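Local coordinates for protein alkylhalidase CmlS (PDB 3I3L) that is a flavin-dependent halogenase of chloramphenicol biosynthesis in Streptomyces venezuelae, with its FAD covalently attached, at residues S55-Y60 / V145-P150. Sequence-based numbering, arbitrary orientation.
Sequences SAFPRY and VHEETP. With FAD (flavin-adenine dinucleotide), chain B.
Glu147 and Phe57 make the tight part of this contact. The backbone N of Phe57 donates to Glu147 OE1 at 2.8 Å, and the bond is almost straight (178°). The amide comes from above the carboxylate plane. CG of Glu147 lies beside its own backbone N (chi1 -75°) and the chain is extended beyond it (chi2 178°), which carries the carboxylate across to the loop. The second oxygen, OE2, forms a salt bridge with Arg139 of helix 127-140. A water lies 2.7 Å from Glu147 OE2. With an alanine here, the Phe57 amide would probably lose its acceptor and Arg139 its carboxylate mate. One residue further on, Glu148 N donates to Ser55 O at 2.9 Å. Glu147 CB packs against that same Ser55 O.

Both segments belong to the FAD-binding domain. Residues 55-60 follow strand 48-52, and residues 145-150 leave the neighbouring parallel edge strand 144-146 of its Rossmann-type sheet. The contact therefore joins two loops beside the adenosine half of FAD. Arg59 donates through NE and NH1 to the ribose hydroxyl O3B, the NH1 bond being 3.0 Å. Phe57 CZ lies over one face of this guanidinium, 3.7 Å above its plane and toward the rim. Pro150 CA approaches N1A of the adenine at 3.6 Å.

The outer side is looser. Ala56 and Glu148 are both exposed there, and the methyl CB of Ala56 merely rests on Glu148 CG at 3.7 Å.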
loop_
_atom_site.group_PDB
_atom_site.type_symbol
_atom_site.label_atom_id
_atom_site.label_comp_id
_atom_site.label_asym_id
_atom_site.label_seq_id
_atom_site.Cartn_x
_atom_site.Cartn_y
_atom_site.Cartn_z
ATOM N N SER A 55 14.814 -10.084 -18.076
ATOM C CA SER A 55 14.111 -9.844 -19.341
ATOM C C SER A 55 14.806 -8.768 -20.127
ATOM O O SER A 55 15.718 -8.104 -19.646
ATOM C CB SER A 55 12.663 -9.378 -19.114
ATOM O OG SER A 55 11.839 -10.413 -18.573
ATOM N N ALA A 56 14.327 -8.561 -21.346
ATOM C CA ALA A 56 14.704 -7.442 -22.138
ATOM C C ALA A 56 13.574 -6.459 -21.984
ATOM O O ALA A 56 12.399 -6.881 -22.049
ATOM C CB ALA A 56 14.802 -7.906 -23.616
ATOM N N PHE A 57 13.884 -5.170 -21.763
ATOM C CA PHE A 57 12.834 -4.141 -21.715
ATOM C C PHE A 57 12.728 -3.474 -23.071
ATOM O O PHE A 57 13.736 -3.322 -23.778
ATOM C CB PHE A 57 13.114 -3.079 -20.655
ATOM C CG PHE A 57 12.834 -3.533 -19.233
ATOM C CD1 PHE A 57 12.650 -4.884 -18.931
ATOM C CD2 PHE A 57 12.770 -2.603 -18.202
ATOM C CE1 PHE A 57 12.411 -5.306 -17.643
ATOM C CE2 PHE A 57 12.556 -3.009 -16.934
ATOM C CZ PHE A 57 12.347 -4.384 -16.628
ATOM N N PRO A 58 11.514 -3.042 -23.441
ATOM C CA PRO A 58 10.276 -3.119 -22.623
ATOM C C PRO A 58 9.696 -4.517 -22.601
ATOM O O PRO A 58 9.871 -5.273 -23.561
ATOM C CB PRO A 58 9.310 -2.187 -23.355
ATOM C CG PRO A 58 9.786 -2.273 -24.858
ATOM C CD PRO A 58 11.299 -2.409 -24.760
ATOM N N ARG A 59 9.024 -4.873 -21.494
ATOM C CA ARG A 59 8.322 -6.142 -21.427
ATOM C C ARG A 59 6.991 -5.874 -20.778
ATOM O O ARG A 59 6.927 -5.026 -19.862
ATOM C CB ARG A 59 9.137 -7.205 -20.681
ATOM C CG ARG A 59 9.543 -6.860 -19.260
ATOM C CD ARG A 59 8.474 -7.293 -18.209
ATOM N NE ARG A 59 8.926 -6.843 -16.889
ATOM C CZ ARG A 59 8.652 -5.644 -16.374
ATOM N NH1 ARG A 59 9.089 -5.307 -15.173
ATOM N NH2 ARG A 59 7.940 -4.768 -17.077
ATOM N N TYR A 60 5.938 -6.567 -21.280
ATOM C CA TYR A 60 4.540 -6.399 -20.837
ATOM C C TYR A 60 4.361 -6.785 -19.369
ATOM O O TYR A 60 4.909 -7.770 -18.924
ATOM C CB TYR A 60 3.525 -7.181 -21.726
ATOM C CG TYR A 60 2.152 -7.088 -21.101
ATOM C CD1 TYR A 60 1.285 -6.038 -21.418
ATOM C CD2 TYR A 60 1.771 -7.991 -20.097
ATOM C CE1 TYR A 60 0.072 -5.896 -20.764
ATOM C CE2 TYR A 60 0.552 -7.853 -19.408
ATOM C CZ TYR A 60 -0.291 -6.816 -19.763
ATOM O OH TYR A 60 -1.469 -6.682 -19.082
ATOM N N VAL A 145 23.520 -1.705 -15.247
ATOM C CA VAL A 145 22.304 -2.453 -15.456
ATOM C C VAL A 145 22.572 -3.555 -16.478
ATOM O O VAL A 145 23.025 -3.259 -17.563
ATOM C CB VAL A 145 21.097 -1.529 -15.935
ATOM C CG1 VAL A 145 19.918 -2.373 -16.435
ATOM C CG2 VAL A 145 20.648 -0.555 -14.843
ATOM N N HIS A 146 22.268 -4.803 -16.142
ATOM C CA HIS A 146 22.337 -5.899 -17.074
ATOM C C HIS A 146 20.942 -6.468 -17.336
ATOM O O HIS A 146 20.396 -7.232 -16.515
ATOM C CB HIS A 146 23.229 -7.032 -16.548
ATOM C CG HIS A 146 24.603 -6.604 -16.122
ATOM N ND1 HIS A 146 25.476 -5.963 -16.978
ATOM C CD2 HIS A 146 25.277 -6.782 -14.954
ATOM C CE1 HIS A 146 26.622 -5.747 -16.348
ATOM N NE2 HIS A 146 26.529 -6.234 -15.120
ATOM N N GLU A 147 20.392 -6.157 -18.510
ATOM C CA GLU A 147 19.168 -6.771 -18.967
ATOM C C GLU A 147 19.503 -8.149 -19.502
ATOM O O GLU A 147 20.662 -8.458 -19.715
ATOM C CB GLU A 147 18.481 -5.925 -20.037
ATOM C CG GLU A 147 17.783 -4.700 -19.468
ATOM C CD GLU A 147 17.152 -3.865 -20.517
ATOM O OE1 GLU A 147 16.535 -4.422 -21.460
ATOM O OE2 GLU A 147 17.242 -2.620 -20.408
ATOM N N GLU A 148 18.480 -8.971 -19.676
ATOM C CA GLU A 148 18.645 -10.346 -20.147
ATOM C C GLU A 148 19.738 -11.091 -19.376
ATOM O O GLU A 148 20.508 -11.856 -19.958
ATOM C CB GLU A 148 18.929 -10.387 -21.657
ATOM C CG GLU A 148 17.844 -9.720 -22.506
ATOM C CD GLU A 148 18.129 -9.816 -24.034
ATOM O OE1 GLU A 148 19.139 -9.263 -24.500
ATOM O OE2 GLU A 148 17.337 -10.437 -24.757
ATOM N N THR A 149 19.773 -10.912 -18.052
ATOM C CA THR A 149 20.801 -11.515 -17.210
ATOM C C THR A 149 20.091 -12.008 -15.934
ATOM O O THR A 149 20.079 -11.298 -14.927
ATOM C CB THR A 149 21.914 -10.465 -16.831
ATOM O OG1 THR A 149 22.485 -9.890 -18.007
ATOM C CG2 THR A 149 23.050 -11.096 -16.054
ATOM N N PRO A 150 19.447 -13.188 -15.994
ATOM C CA PRO A 150 18.757 -13.689 -14.851
ATOM C C PRO A 150 19.719 -14.081 -13.724
ATOM O O PRO A 150 20.808 -14.595 -13.992
ATOM C CB PRO A 150 18.068 -14.964 -15.388
ATOM C CG PRO A 150 18.793 -15.333 -16.609
ATOM C CD PRO A 150 19.268 -14.064 -17.176
HETATM P PA FAD B . 7.736 -6.839 -10.675
HETATM O O1A FAD B . 7.227 -8.239 -10.929
HETATM O O2A FAD B . 6.950 -5.725 -11.273
HETATM O O5B FAD B . 9.278 -6.764 -11.207
HETATM C C5B FAD B . 10.187 -7.806 -10.914
HETATM C C4B FAD B . 11.231 -7.986 -12.040
HETATM O O4B FAD B . 12.171 -8.996 -11.602
HETATM C C3B FAD B . 10.628 -8.486 -13.331
HETATM O O3B FAD B . 10.878 -7.570 -14.352
HETATM C C2B FAD B . 11.346 -9.815 -13.613
HETATM O O2B FAD B . 11.726 -9.910 -14.950
HETATM C C1B FAD B . 12.571 -9.763 -12.713
HETATM N N9A FAD B . 13.101 -11.017 -12.212
HETATM C C8A FAD B . 12.405 -12.054 -11.664
HETATM N N7A FAD B . 13.281 -13.014 -11.294
HETATM C C5A FAD B . 14.526 -12.644 -11.673
HETATM C C6A FAD B . 15.757 -13.262 -11.551
HETATM N N6A FAD B . 15.874 -14.442 -10.971
HETATM N N1A FAD B . 16.860 -12.585 -11.999
HETATM C C2A FAD B . 16.764 -11.351 -12.591
HETATM N N3A FAD B . 15.545 -10.754 -12.692
HETATM C C4A FAD B . 14.439 -11.385 -12.240
HETATM N N1 FAD B . -0.207 -2.756 -8.529
HETATM C C2 FAD B . -0.563 -1.418 -8.553
HETATM O O2 FAD B . 0.172 -0.626 -7.979
HETATM N N3 FAD B . -1.707 -0.995 -9.175
HETATM C C4 FAD B . -2.536 -1.890 -9.798
HETATM O O4 FAD B . -3.581 -1.464 -10.388
HETATM C C4X FAD B . -2.205 -3.245 -9.752
HETATM N N5 FAD B . -3.002 -4.164 -10.380
HETATM C C5X FAD B . -2.611 -5.483 -10.419
HETATM C C6 FAD B . -3.426 -6.434 -11.049
HETATM C C7 FAD B . -3.071 -7.762 -11.016
HETATM C C7M FAD B . -3.916 -8.808 -11.701
HETATM C C8 FAD B . -1.874 -8.115 -10.401
HETATM C C8M FAD B . -1.401 -9.513 -10.430
HETATM C C9 FAD B . -1.071 -7.186 -9.731
HETATM C C9A FAD B . -1.469 -5.859 -9.765
HETATM N N10 FAD B . -0.645 -4.953 -9.161
HETATM C C10 FAD B . -1.023 -3.665 -9.105
HETATM C "C1'" FAD B . 0.493 -5.516 -8.380
HETATM C "C2'" FAD B . 1.797 -4.937 -8.874
HETATM O "O2'" FAD B . 1.836 -5.088 -10.236
HETATM C "C3'" FAD B . 3.039 -5.492 -8.230
HETATM O "O3'" FAD B . 2.989 -5.255 -6.840
HETATM C "C4'" FAD B . 4.318 -4.782 -8.787
HETATM O "O4'" FAD B . 4.551 -5.109 -10.129
HETATM C "C5'" FAD B . 5.539 -5.246 -8.005
HETATM O "O5'" FAD B . 6.683 -4.567 -8.437
HETATM P P FAD B . 8.046 -5.338 -8.237
HETATM O O1P FAD B . 8.097 -5.917 -6.840
HETATM O O2P FAD B . 9.200 -4.458 -8.706
HETATM O O3P FAD B . 7.921 -6.688 -9.121
HETATM O O HOH W 1 15.726 -1.197 -22.095
#